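Local coordinates for protein ornithine carbamoyltransferase, mitochondrial (Coccidioides immitis, PDB 3SDS) that catalyses the transfer of a carbamoyl group from carbamoyl phosphate to L-ornithine, yielding L-citrulline and phosphate on the way to arginine, at residues Y223-H228 against G244-T249; A207-G212 against Q234-G239; L164-S169 against L189-V194; W302-C307 against D317-S322; N214-T219 against E253-D258. All coordinates share one frame; numbering follows the deposited sequence.

How the contacts relate
Contacts 1, 3, 4 and 5 all reach the five-stranded parallel sheet of the ornithine-binding domain, whose strands lie in the order 246-249, 214-218, 190-194, 261-264, 303-306; contact 2 joins two helices beside it. Along the chain contact 3 closes first and contact 4 comes last, while between them contact 2 alternates with both 1 and 5, and contact 5 spans contact 1. The centres of contacts 1 and 5 are about 11 Å apart, and those of contacts 3 and 4 about 12 Å. The centres of contacts 1 and 4, at the two outermost strands, lie about 23 Å apart. Contact 3 brings in interdomain helix 156-169, and contact 4 reaches the probable catalytic cysteine.

Contact 1. Residues Y223-H228 against G244-T249; sequences YEIPSH and GNLTQT
I225 meets Q248 and L246 inside a beta-alpha-beta unit of the Rossmann-like ornithine-binding domain, in which strand 214-218 leads through helix 227-237 to strand 246-249. I225 lies just ahead of that helix, one residue before its N-cap P226, and the two partners are alternate residues of the strand that follows, so both direct their CB atoms toward the isoleucine. No hydrogen bond crosses between 223-228 and 244-249; the contact is van der Waals packing at an outermost strand of the sheet. I225 is buried, whereas Q248 is exposed. With CG1 beside its backbone N (chi1 -57°) and an extended chi2, I225 pushes CD1 out toward the strand. There the methyl comes within 4.5 Å of L246 CD2, a loose apolar touch. L246 also rests on I233, and I225 on V230, so both side chains bear on helix 227-237 as well. Backbone hydrogen bonds join the strand to 214-218, T247 O accepting from V217 N and T249 N donating to V217 O. Q248 leaves the strand with CG beside the backbone N and then bends at chi2 (-147°), and its amide oxygen comes beside I225. This oxygen, as modelled, is near both carbons of the branch: Q248 OE1 is 4.2 Å from I225 CG1 and 4.1 Å from I225 CD1.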
# COMPACT_ATOMS: atom_id res chain seq x y z
N TYR A 223 2.46 -39.78 1.62
CA TYR A 223 2.59 -38.42 1.09
C TYR A 223 2.43 -38.37 -0.44
O TYR A 223 3.05 -37.56 -1.13
CB TYR A 223 3.93 -37.82 1.56
CG TYR A 223 4.01 -37.74 3.06
CD1 TYR A 223 4.60 -38.76 3.80
CD2 TYR A 223 3.44 -36.67 3.74
CE1 TYR A 223 4.63 -38.71 5.18
CE2 TYR A 223 3.47 -36.60 5.13
CZ TYR A 223 4.06 -37.62 5.83
OH TYR A 223 4.09 -37.55 7.20
N GLU A 224 1.57 -39.25 -0.93
CA GLU A 224 1.33 -39.43 -2.35
C GLU A 224 0.36 -38.41 -2.95
O GLU A 224 -0.36 -37.72 -2.23
CB GLU A 224 0.78 -40.84 -2.58
CG GLU A 224 1.69 -41.95 -2.07
CD GLU A 224 1.35 -42.44 -0.66
OE1 GLU A 224 0.60 -41.74 0.07
OE2 GLU A 224 1.83 -43.53 -0.28
N ILE A 225 0.34 -38.32 -4.27
CA ILE A 225 -0.64 -37.52 -4.98
C ILE A 225 -2.04 -38.03 -4.62
O ILE A 225 -2.30 -39.24 -4.73
CB ILE A 225 -0.44 -37.61 -6.51
CG1 ILE A 225 0.98 -37.19 -6.90
CG2 ILE A 225 -1.50 -36.80 -7.25
CD1 ILE A 225 1.29 -37.31 -8.37
N PRO A 226 -2.92 -37.13 -4.17
CA PRO A 226 -4.34 -37.47 -3.95
C PRO A 226 -5.01 -37.94 -5.25
O PRO A 226 -4.78 -37.38 -6.31
CB PRO A 226 -4.96 -36.13 -3.51
CG PRO A 226 -3.83 -35.37 -2.93
CD PRO A 226 -2.60 -35.78 -3.69
N SER A 227 -5.86 -38.97 -5.15
CA SER A 227 -6.44 -39.58 -6.35
C SER A 227 -7.39 -38.67 -7.14
O SER A 227 -7.59 -38.88 -8.34
CB SER A 227 -7.07 -40.93 -6.02
OG SER A 227 -8.02 -40.80 -5.00
N HIS A 228 -7.96 -37.66 -6.49
CA HIS A 228 -8.66 -36.62 -7.24
C HIS A 228 -7.70 -35.91 -8.22
O HIS A 228 -8.11 -35.53 -9.32
CB HIS A 228 -9.36 -35.61 -6.33
CG HIS A 228 -10.00 -34.48 -7.09
ND1 HIS A 228 -11.10 -34.66 -7.92
CD2 HIS A 228 -9.68 -33.17 -7.19
CE1 HIS A 228 -11.42 -33.51 -8.48
NE2 HIS A 228 -10.58 -32.59 -8.05
N GLY A 244 1.99 -36.35 -22.03
CA GLY A 244 3.02 -36.72 -21.05
C GLY A 244 2.62 -37.82 -20.07
O GLY A 244 1.50 -37.82 -19.53
N ASN A 245 3.53 -38.76 -19.82
CA ASN A 245 3.24 -39.93 -18.99
C ASN A 245 3.54 -39.75 -17.50
O ASN A 245 4.50 -39.07 -17.16
CB ASN A 245 4.00 -41.13 -19.53
CG ASN A 245 3.58 -41.49 -20.94
OD1 ASN A 245 2.38 -41.62 -21.22
ND2 ASN A 245 4.55 -41.65 -21.84
N LEU A 246 2.73 -40.35 -16.63
CA LEU A 246 2.95 -40.29 -15.17
C LEU A 246 3.53 -41.56 -14.52
O LEU A 246 3.05 -42.68 -14.75
CB LEU A 246 1.67 -39.90 -14.44
CG LEU A 246 1.86 -39.58 -12.96
CD1 LEU A 246 2.81 -38.40 -12.78
CD2 LEU A 246 0.53 -39.31 -12.29
N THR A 247 4.55 -41.35 -13.69
CA THR A 247 5.22 -42.42 -12.95
C THR A 247 5.22 -42.12 -11.44
O THR A 247 5.59 -41.00 -11.03
CB THR A 247 6.65 -42.65 -13.49
OG1 THR A 247 6.55 -43.37 -14.73
CG2 THR A 247 7.54 -43.45 -12.52
N GLN A 248 4.81 -43.10 -10.64
CA GLN A 248 4.71 -42.98 -9.19
C GLN A 248 5.65 -43.95 -8.46
O GLN A 248 5.56 -45.17 -8.66
CB GLN A 248 3.28 -43.23 -8.74
CG GLN A 248 2.25 -42.32 -9.36
CD GLN A 248 1.10 -42.04 -8.41
OE1 GLN A 248 1.26 -41.33 -7.41
NE2 GLN A 248 -0.07 -42.60 -8.70
N THR A 249 6.53 -43.43 -7.59
CA THR A 249 7.51 -44.29 -6.89
C THR A 249 7.73 -43.90 -5.42
O THR A 249 7.38 -42.79 -5.01
CB THR A 249 8.88 -44.38 -7.69
OG1 THR A 249 9.84 -45.16 -6.97
CG2 THR A 249 9.45 -43.02 -7.95

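Contact 2. Residues A207-G212 against Q234-G239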
# COMPACT_ATOMS: atom_id res chain seq x y z
N ALA A 207 0.15 -29.45 -16.53
CA ALA A 207 0.79 -28.71 -17.62
C ALA A 207 1.68 -29.63 -18.46
O ALA A 207 1.48 -29.77 -19.67
CB ALA A 207 1.57 -27.53 -17.07
N ALA A 208 2.64 -30.28 -17.81
CA ALA A 208 3.52 -31.24 -18.49
C ALA A 208 2.78 -32.27 -19.37
O ALA A 208 3.23 -32.59 -20.49
CB ALA A 208 4.41 -31.94 -17.47
N THR A 209 1.65 -32.78 -18.88
CA THR A 209 0.82 -33.71 -19.63
C THR A 209 0.34 -33.08 -20.94
O THR A 209 0.49 -33.67 -22.00
CB THR A 209 -0.38 -34.19 -18.82
OG1 THR A 209 0.08 -34.94 -17.69
CG2 THR A 209 -1.25 -35.09 -19.64
N LYS A 210 -0.22 -31.87 -20.86
CA LYS A 210 -0.66 -31.14 -22.06
C LYS A 210 0.47 -30.86 -23.07
O LYS A 210 0.23 -30.77 -24.28
CB LYS A 210 -1.35 -29.83 -21.68
CG LYS A 210 -2.63 -29.98 -20.83
CD LYS A 210 -3.20 -28.61 -20.46
CE LYS A 210 -4.36 -28.73 -19.48
NZ LYS A 210 -5.66 -29.07 -20.13
N MET A 211 1.70 -30.74 -22.56
CA MET A 211 2.86 -30.39 -23.38
C MET A 211 3.68 -31.58 -23.86
O MET A 211 4.74 -31.41 -24.46
CB MET A 211 3.76 -29.41 -22.63
CG MET A 211 3.10 -28.08 -22.25
SD MET A 211 2.75 -26.99 -23.66
CE MET A 211 1.06 -27.46 -24.04
N GLY A 212 3.18 -32.80 -23.61
CA GLY A 212 3.89 -34.01 -24.01
C GLY A 212 5.19 -34.25 -23.26
O GLY A 212 6.10 -34.89 -23.78
N GLN A 234 -5.26 -37.45 -15.74
CA GLN A 234 -5.76 -38.40 -16.71
C GLN A 234 -6.74 -37.70 -17.67
O GLN A 234 -6.61 -37.88 -18.88
CB GLN A 234 -6.38 -39.61 -15.99
CG GLN A 234 -6.47 -40.88 -16.84
CD GLN A 234 -5.15 -41.65 -16.96
OE1 GLN A 234 -4.26 -41.53 -16.11
NE2 GLN A 234 -5.04 -42.45 -18.02
N LYS A 235 -7.65 -36.88 -17.15
CA LYS A 235 -8.61 -36.13 -18.01
C LYS A 235 -7.92 -35.15 -18.96
O LYS A 235 -8.39 -34.91 -20.08
CB LYS A 235 -9.67 -35.39 -17.18
N ALA A 236 -6.80 -34.58 -18.49
CA ALA A 236 -5.96 -33.72 -19.30
C ALA A 236 -5.32 -34.44 -20.51
O ALA A 236 -4.92 -33.79 -21.48
CB ALA A 236 -4.89 -33.05 -18.44
N ARG A 237 -5.25 -35.77 -20.46
CA ARG A 237 -4.75 -36.55 -21.60
C ARG A 237 -5.60 -36.42 -22.85
O ARG A 237 -5.06 -36.38 -23.95
CB ARG A 237 -4.59 -38.02 -21.23
CG ARG A 237 -3.26 -38.30 -20.58
CD ARG A 237 -3.29 -39.59 -19.77
NE ARG A 237 -1.94 -40.13 -19.64
CZ ARG A 237 -1.39 -40.95 -20.54
NH1 ARG A 237 -2.08 -41.33 -21.61
NH2 ARG A 237 -0.15 -41.41 -20.36
N GLU A 238 -6.92 -36.32 -22.68
CA GLU A 238 -7.90 -36.28 -23.78
C GLU A 238 -7.63 -35.23 -24.89
O GLU A 238 -7.45 -34.03 -24.62
CB GLU A 238 -9.30 -36.09 -23.17
CG GLU A 238 -10.47 -36.24 -24.12
CD GLU A 238 -11.63 -37.01 -23.48
OE1 GLU A 238 -11.53 -37.32 -22.27
OE2 GLU A 238 -12.62 -37.32 -24.19
N GLY A 239 -7.59 -35.71 -26.13
CA GLY A 239 -7.38 -34.83 -27.29
C GLY A 239 -5.95 -34.40 -27.63
O GLY A 239 -5.75 -33.61 -28.55
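A buried lysine is the odd member of this helix-to-helix contact: K210 starts off beside the partner helix, yet its chain, extended as far as CE and turned at the last torsion, brings NZ to 4.4 Å from A236 CB, so a cationic end lies near a plain methyl. What satisfies that ammonium is the carbonyl oxygen of L32, to which NZ is hydrogen-bonded. The rest of the packing falls to T209. Its CG2 is anti to the backbone N, which aims the methyl at the other helix, while OG1 turns back to A205 O of its own helix. CG2 touches R237 CG at 3.9 Å, the two side chains crossing at about a right angle, and lies 4.3 Å from A236 CB. The backbones come close here, with K210 CA 6.5 Å from A236 CA, as the small alanine allows. Just beyond, the helix of T209 ends in a Schellman motif: G212, at positive phi, is its C-prime residue, with G212 N bonded to T209 O and V213 N to A208 O. The contact thus joins the C-terminal parts of helices 199-210 and 227-237, which lie next to one another against the parallel sheet, A208 packing on V215 of strand 214-218, while F163 of helix 156-169 packs on A207 and A208.

Contact 3. Residues L164-S169 against L189-V194; sequences LTIHES and LKIAWV
Isoleucine I166 holds CG1 beside its backbone N (chi1 -64°) and extends chi2 to 162°, so that its two branches separate: CD1 goes to I191, and CG2, left anti to the backbone N, goes to L189. I191 has nearly the same torsions, with CG1 beside its own backbone N, and offers its CD1 in return. The two terminal methyls meet at 4.0 Å, I166 CD1 against I191 CD1, in an oblique crossing of the side chains. The second touch is between I166 CG2 and L189 CD2, 4.2 Å apart, where isoleucine and leucine run past each other in opposite directions. One helix residue therefore bridges I191 of the strand and L189, the residue just before it, both of which direct CB toward the helix. The backbones themselves stay well apart, with I166 CA 10.1 Å from L189 CA, and no polar bond spans the contact. I166 also rests against M305 of strand 303-306, and E168 on the same helix forms a salt bridge with K48. Helix 156-169 is one of the two interdomain helices of the carbamoyltransferase fold, and here it packs on 190-194, the central strand of the Rossmann-like ornithine-binding domain.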
# COMPACT_ATOMS: atom_id res chain seq x y z
N LEU A 164 7.90 -21.35 -18.70
CA LEU A 164 8.68 -20.28 -19.32
C LEU A 164 10.16 -20.56 -19.16
O LEU A 164 10.93 -20.37 -20.10
CB LEU A 164 8.37 -18.92 -18.68
CG LEU A 164 9.18 -17.69 -19.19
CD1 LEU A 164 9.20 -17.58 -20.73
CD2 LEU A 164 8.67 -16.40 -18.60
N THR A 165 10.54 -21.00 -17.96
CA THR A 165 11.93 -21.20 -17.63
C THR A 165 12.47 -22.36 -18.44
O THR A 165 13.54 -22.25 -19.04
CB THR A 165 12.11 -21.49 -16.13
OG1 THR A 165 11.34 -20.56 -15.36
CG2 THR A 165 13.56 -21.37 -15.73
N ILE A 166 11.72 -23.46 -18.47
CA ILE A 166 12.12 -24.68 -19.19
C ILE A 166 12.29 -24.35 -20.68
O ILE A 166 13.32 -24.67 -21.27
CB ILE A 166 11.13 -25.88 -18.91
CG1 ILE A 166 11.17 -26.28 -17.42
CG2 ILE A 166 11.41 -27.11 -19.81
CD1 ILE A 166 9.97 -27.11 -16.94
N HIS A 167 11.30 -23.66 -21.25
CA HIS A 167 11.30 -23.21 -22.65
C HIS A 167 12.52 -22.36 -23.07
O HIS A 167 12.96 -22.45 -24.21
CB HIS A 167 9.99 -22.47 -22.97
CG HIS A 167 9.94 -21.82 -24.32
ND1 HIS A 167 10.06 -20.46 -24.51
CD2 HIS A 167 9.77 -22.35 -25.56
CE1 HIS A 167 9.97 -20.17 -25.80
NE2 HIS A 167 9.80 -21.31 -26.46
N GLU A 168 13.04 -21.53 -22.16
CA GLU A 168 14.24 -20.72 -22.43
C GLU A 168 15.53 -21.54 -22.41
O GLU A 168 16.46 -21.32 -23.21
CB GLU A 168 14.39 -19.64 -21.36
CG GLU A 168 13.61 -18.37 -21.55
CD GLU A 168 13.83 -17.39 -20.38
OE1 GLU A 168 14.21 -17.83 -19.25
OE2 GLU A 168 13.60 -16.18 -20.60
N SER A 169 15.60 -22.47 -21.46
CA SER A 169 16.83 -23.18 -21.17
C SER A 169 17.07 -24.29 -22.17
O SER A 169 18.21 -24.63 -22.45
CB SER A 169 16.82 -23.72 -19.74
OG SER A 169 17.95 -24.54 -19.52
N LEU A 189 10.71 -34.73 -23.14
CA LEU A 189 11.47 -34.38 -21.94
C LEU A 189 11.04 -35.15 -20.69
O LEU A 189 9.91 -35.65 -20.62
CB LEU A 189 11.37 -32.89 -21.68
CG LEU A 189 12.63 -32.10 -21.99
CD1 LEU A 189 13.18 -32.42 -23.39
CD2 LEU A 189 12.34 -30.62 -21.82
N LYS A 190 11.94 -35.25 -19.72
CA LYS A 190 11.63 -35.87 -18.44
C LYS A 190 11.81 -34.90 -17.28
O LYS A 190 12.86 -34.24 -17.17
CB LYS A 190 12.50 -37.10 -18.20
CG LYS A 190 11.76 -38.21 -17.48
CD LYS A 190 12.59 -38.97 -16.48
CE LYS A 190 11.85 -40.25 -16.11
NZ LYS A 190 11.85 -40.59 -14.66
N ILE A 191 10.80 -34.82 -16.41
CA ILE A 191 10.90 -34.09 -15.14
C ILE A 191 10.83 -35.06 -13.94
O ILE A 191 9.97 -35.94 -13.88
CB ILE A 191 9.80 -32.94 -15.01
CG1 ILE A 191 9.99 -31.88 -16.10
CG2 ILE A 191 9.82 -32.27 -13.63
CD1 ILE A 191 8.84 -30.88 -16.19
N ALA A 192 11.74 -34.90 -13.00
CA ALA A 192 11.70 -35.71 -11.80
C ALA A 192 11.43 -34.83 -10.59
O ALA A 192 12.19 -33.90 -10.29
CB ALA A 192 13.00 -36.47 -11.62
N TRP A 193 10.33 -35.14 -9.92
CA TRP A 193 9.97 -34.49 -8.67
C TRP A 193 10.36 -35.39 -7.49
O TRP A 193 9.94 -36.56 -7.41
CB TRP A 193 8.46 -34.21 -8.64
CG TRP A 193 8.03 -33.53 -7.37
CD1 TRP A 193 7.94 -34.09 -6.11
CD2 TRP A 193 7.65 -32.16 -7.24
NE1 TRP A 193 7.53 -33.13 -5.20
CE2 TRP A 193 7.34 -31.94 -5.87
CE3 TRP A 193 7.54 -31.09 -8.13
CZ2 TRP A 193 6.92 -30.69 -5.38
CZ3 TRP A 193 7.14 -29.85 -7.66
CH2 TRP A 193 6.82 -29.66 -6.29
N VAL A 194 11.16 -34.85 -6.57
CA VAL A 194 11.57 -35.61 -5.38
C VAL A 194 11.19 -34.84 -4.11
O VAL A 194 11.71 -33.75 -3.87
CB VAL A 194 13.10 -35.94 -5.38
CG1 VAL A 194 13.50 -36.75 -4.15
CG2 VAL A 194 13.48 -36.70 -6.63

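Contact 4. Residues W302-C307 against D317-S322; sequences WKFMHC and DEVFYS
The HCLP motif of ornithine carbamoyltransferases begins at the end of strand 303-306, and this contact packs F304 of that strand and W302 just ahead of it against V319 and F320 of the short helix 317-320. V319 carries most of the contact. Its CG1, anti to the backbone N (chi1 171°), sits over one face of the F304 ring, 4.2 Å from the centroid and 23° off the ring normal, a CH-pi contact. The methyl is offset toward the rim, and F304 CG is the nearest ring atom, at 3.9 Å. The same methyl meets W302 CH2 at 4.0 Å, roughly at right angles to its direction to F304. F320 starts off facing away from the strand, but its ring returns: F320 CD1 lies 3.9 Å from F304 CE2, which approaches the F320 ring at its edge, near its plane. Just past the helix, S322 OG gives a hydrogen bond of 2.8 Å to V319 O; S322 N reaches the same oxygen from the same face, so two donors grip one carbonyl. R310 forms a salt bridge with D317 and a cation-pi contact with F320. Y321 OH is hydrogen-bonded to D113 of a second subunit. H306 hangs from the same strand, its ND1 bonded to L308 N and its NE2 to E314. Next comes C307, by similarity the proton acceptor and part of the carbamoyl phosphate site; placing such a residue just past a strand's C-terminal end is typical of active sites in Rossmann-like parallel sheets.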
# COMPACT_ATOMS: atom_id res chain seq x y z
N TRP A 302 21.80 -32.45 -16.27
CA TRP A 302 20.52 -32.21 -15.59
C TRP A 302 20.51 -30.86 -14.87
O TRP A 302 21.53 -30.40 -14.36
CB TRP A 302 20.18 -33.35 -14.61
CG TRP A 302 21.13 -33.47 -13.45
CD1 TRP A 302 22.32 -34.13 -13.44
CD2 TRP A 302 20.97 -32.91 -12.15
NE1 TRP A 302 22.91 -34.02 -12.21
CE2 TRP A 302 22.11 -33.27 -11.40
CE3 TRP A 302 19.97 -32.14 -11.53
CZ2 TRP A 302 22.29 -32.89 -10.06
CZ3 TRP A 302 20.14 -31.76 -10.21
CH2 TRP A 302 21.30 -32.14 -9.48
N LYS A 303 19.34 -30.23 -14.84
CA LYS A 303 19.18 -28.88 -14.29
C LYS A 303 18.31 -28.93 -13.03
O LYS A 303 17.52 -29.85 -12.86
CB LYS A 303 18.53 -27.97 -15.34
CG LYS A 303 19.27 -27.84 -16.68
CD LYS A 303 20.51 -26.99 -16.52
CE LYS A 303 20.95 -26.35 -17.84
NZ LYS A 303 22.11 -27.04 -18.48
N PHE A 304 18.45 -27.94 -12.16
CA PHE A 304 17.72 -27.94 -10.90
C PHE A 304 16.71 -26.78 -10.76
O PHE A 304 17.01 -25.64 -11.16
CB PHE A 304 18.70 -27.93 -9.72
CG PHE A 304 18.03 -27.84 -8.38
CD1 PHE A 304 17.37 -28.95 -7.84
CD2 PHE A 304 18.04 -26.65 -7.67
CE1 PHE A 304 16.75 -28.86 -6.61
CE2 PHE A 304 17.42 -26.55 -6.43
CZ PHE A 304 16.76 -27.66 -5.90
N MET A 305 15.55 -27.10 -10.18
CA MET A 305 14.44 -26.15 -9.97
C MET A 305 13.75 -26.32 -8.60
O MET A 305 13.50 -27.45 -8.15
CB MET A 305 13.41 -26.30 -11.10
CG MET A 305 13.90 -25.81 -12.46
SD MET A 305 12.70 -26.01 -13.80
CE MET A 305 11.43 -24.86 -13.25
N HIS A 306 13.43 -25.19 -7.97
CA HIS A 306 12.80 -25.09 -6.64
C HIS A 306 12.09 -23.72 -6.65
O HIS A 306 12.67 -22.73 -7.06
CB HIS A 306 13.90 -25.14 -5.58
CG HIS A 306 13.42 -25.22 -4.15
ND1 HIS A 306 12.36 -24.48 -3.66
CD2 HIS A 306 13.91 -25.91 -3.09
CE1 HIS A 306 12.20 -24.74 -2.38
NE2 HIS A 306 13.13 -25.60 -2.01
N CYS A 307 10.84 -23.65 -6.22
CA CYS A 307 10.10 -22.38 -6.37
C CYS A 307 10.27 -21.34 -5.24
O CYS A 307 9.62 -20.29 -5.28
CB CYS A 307 8.62 -22.65 -6.59
SG CYS A 307 7.82 -23.31 -5.13
N ASP A 317 23.71 -27.23 -0.65
CA ASP A 317 24.28 -25.94 -1.06
C ASP A 317 25.04 -26.05 -2.38
O ASP A 317 24.92 -25.18 -3.25
CB ASP A 317 25.21 -25.40 0.03
CG ASP A 317 24.55 -24.35 0.90
OD1 ASP A 317 23.32 -24.17 0.83
OD2 ASP A 317 25.28 -23.68 1.65
N GLU A 318 25.80 -27.13 -2.51
CA GLU A 318 26.56 -27.43 -3.72
C GLU A 318 25.65 -27.43 -4.95
O GLU A 318 26.00 -26.83 -5.97
CB GLU A 318 27.27 -28.76 -3.55
CG GLU A 318 28.02 -29.23 -4.78
CD GLU A 318 27.92 -30.73 -4.96
OE1 GLU A 318 26.81 -31.29 -4.74
OE2 GLU A 318 28.95 -31.35 -5.33
N VAL A 319 24.48 -28.09 -4.85
CA VAL A 319 23.52 -28.15 -5.97
C VAL A 319 22.86 -26.80 -6.21
O VAL A 319 22.83 -26.33 -7.35
CB VAL A 319 22.43 -29.23 -5.76
CG1 VAL A 319 21.34 -29.12 -6.83
CG2 VAL A 319 23.04 -30.62 -5.80
N PHE A 320 22.36 -26.19 -5.14
CA PHE A 320 21.57 -24.95 -5.21
C PHE A 320 22.30 -23.85 -5.95
O PHE A 320 21.69 -23.12 -6.74
CB PHE A 320 21.18 -24.48 -3.79
CG PHE A 320 20.09 -23.43 -3.75
CD1 PHE A 320 18.77 -23.75 -4.08
CD2 PHE A 320 20.38 -22.12 -3.33
CE1 PHE A 320 17.75 -22.78 -4.02
CE2 PHE A 320 19.37 -21.15 -3.26
CZ PHE A 320 18.05 -21.47 -3.62
N TYR A 321 23.61 -23.74 -5.71
CA TYR A 321 24.41 -22.64 -6.25
C TYR A 321 25.26 -23.00 -7.46
O TYR A 321 26.00 -22.15 -7.95
CB TYR A 321 25.28 -22.01 -5.16
CG TYR A 321 24.50 -21.29 -4.08
CD1 TYR A 321 23.72 -20.18 -4.39
CD2 TYR A 321 24.55 -21.72 -2.75
CE1 TYR A 321 23.01 -19.52 -3.41
CE2 TYR A 321 23.83 -21.06 -1.76
CZ TYR A 321 23.07 -19.96 -2.10
OH TYR A 321 22.36 -19.29 -1.13
N SER A 322 25.16 -24.24 -7.95
CA SER A 322 25.88 -24.62 -9.17
C SER A 322 25.31 -23.95 -10.43
O SER A 322 24.24 -23.31 -10.39
CB SER A 322 25.93 -26.15 -9.34
OG SER A 322 24.63 -26.72 -9.44

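Contact 5. Residues N214-T219 against E253-D258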
# COMPACT_ATOMS: atom_id res chain seq x y z
N ASN A 214 7.17 -35.94 -19.97
CA ASN A 214 7.10 -37.03 -18.97
C ASN A 214 7.48 -36.61 -17.54
O ASN A 214 8.48 -35.93 -17.34
CB ASN A 214 7.94 -38.23 -19.40
CG ASN A 214 7.47 -38.82 -20.75
OD1 ASN A 214 6.27 -38.97 -21.00
ND2 ASN A 214 8.44 -39.17 -21.61
N VAL A 215 6.67 -37.01 -16.56
CA VAL A 215 6.89 -36.63 -15.16
C VAL A 215 6.98 -37.88 -14.31
O VAL A 215 6.16 -38.80 -14.50
CB VAL A 215 5.73 -35.79 -14.59
CG1 VAL A 215 5.96 -35.46 -13.11
CG2 VAL A 215 5.55 -34.51 -15.38
N ALA A 216 7.94 -37.92 -13.38
CA ALA A 216 8.07 -39.06 -12.43
C ALA A 216 8.16 -38.57 -10.99
O ALA A 216 8.90 -37.64 -10.71
CB ALA A 216 9.26 -39.91 -12.78
N VAL A 217 7.39 -39.17 -10.09
CA VAL A 217 7.22 -38.59 -8.75
C VAL A 217 7.63 -39.51 -7.60
O VAL A 217 7.01 -40.56 -7.38
CB VAL A 217 5.75 -38.10 -8.52
CG1 VAL A 217 5.57 -37.55 -7.10
CG2 VAL A 217 5.34 -37.04 -9.54
N ALA A 218 8.67 -39.11 -6.87
CA ALA A 218 9.12 -39.89 -5.71
C ALA A 218 8.66 -39.21 -4.43
O ALA A 218 8.95 -38.02 -4.21
CB ALA A 218 10.63 -40.09 -5.73
N THR A 219 7.92 -39.96 -3.61
CA THR A 219 7.42 -39.50 -2.31
C THR A 219 7.45 -40.64 -1.31
O THR A 219 7.36 -41.81 -1.68
CB THR A 219 5.94 -38.97 -2.35
OG1 THR A 219 5.03 -40.08 -2.47
CG2 THR A 219 5.69 -37.96 -3.47
N GLU A 253 16.03 -42.81 -6.22
CA GLU A 253 16.95 -43.29 -7.27
C GLU A 253 16.21 -43.80 -8.54
O GLU A 253 16.79 -43.80 -9.65
CB GLU A 253 17.90 -44.35 -6.68
N VAL A 254 14.95 -44.19 -8.39
CA VAL A 254 14.14 -44.66 -9.53
C VAL A 254 13.63 -43.49 -10.34
O VAL A 254 13.67 -43.51 -11.56
CB VAL A 254 12.93 -45.54 -9.08
CG1 VAL A 254 12.09 -45.98 -10.28
CG2 VAL A 254 13.40 -46.76 -8.31
N ALA A 255 13.13 -42.46 -9.65
CA ALA A 255 12.58 -41.29 -10.32
C ALA A 255 13.63 -40.59 -11.19
O ALA A 255 13.36 -40.26 -12.34
CB ALA A 255 11.98 -40.32 -9.31
N VAL A 256 14.82 -40.38 -10.65
CA VAL A 256 15.83 -39.55 -11.33
C VAL A 256 16.38 -40.13 -12.63
O VAL A 256 17.04 -39.42 -13.39
CB VAL A 256 16.99 -39.11 -10.38
CG1 VAL A 256 16.49 -38.08 -9.37
CG2 VAL A 256 17.59 -40.32 -9.68
N LYS A 257 16.09 -41.41 -12.89
CA LYS A 257 16.60 -42.11 -14.08
C LYS A 257 16.27 -41.34 -15.36
O LYS A 257 15.09 -41.08 -15.67
CB LYS A 257 16.06 -43.55 -14.16
N ASP A 258 17.32 -40.95 -16.09
CA ASP A 258 17.18 -40.27 -17.39
C ASP A 258 16.40 -38.93 -17.34
O ASP A 258 15.77 -38.52 -18.32
CB ASP A 258 16.59 -41.21 -18.46
CG ASP A 258 17.52 -42.39 -18.78
OD1 ASP A 258 18.76 -42.19 -18.84
OD2 ASP A 258 17.00 -43.52 -18.98
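Apolar packing between three alanines makes up most of this contact. A255 of the short helix 252-255 directs its methyl at strand 214-218, where A216 and A218, two residues apart, present theirs from the same face. The closer pair is A218 CB to A255 CB, 3.8 Å; A216 CB stands 4.4 Å from A255 CB, so the single helix methyl serves both strand residues. With only methyls facing each other at this point, the backbones come close: A216 CA is 5.5 Å from A255 CA. T249 of the adjacent strand 246-249 extends this surface, its side chain touching both A218 and A255.

Polar groups contribute no bond between the two segments. A216 CB does lie 4.1 Å from A255 O, a van der Waals contact with a carbonyl to which K190 NZ of the next strand is hydrogen-bonded, beside the alanines. K257 N makes a weak bond, 3.5 Å, to V254 O.

Backbone hydrogen bonds keep strand 214-218 flanked in the sheet, with N214 and A216 pairing to I191 on one side and V215 to N245 and T247 on the other. Its valines point to the opposite face, V215 onto A208 and V217 onto L201, both of helix 199-210. A strand sandwiched in this way, with helix 252-255 on the path that crosses from edge strand 246-249 to strand 261-264 beyond the centre, is the three-layer alpha-beta-alpha pattern and crossover of a Rossmann-like fold.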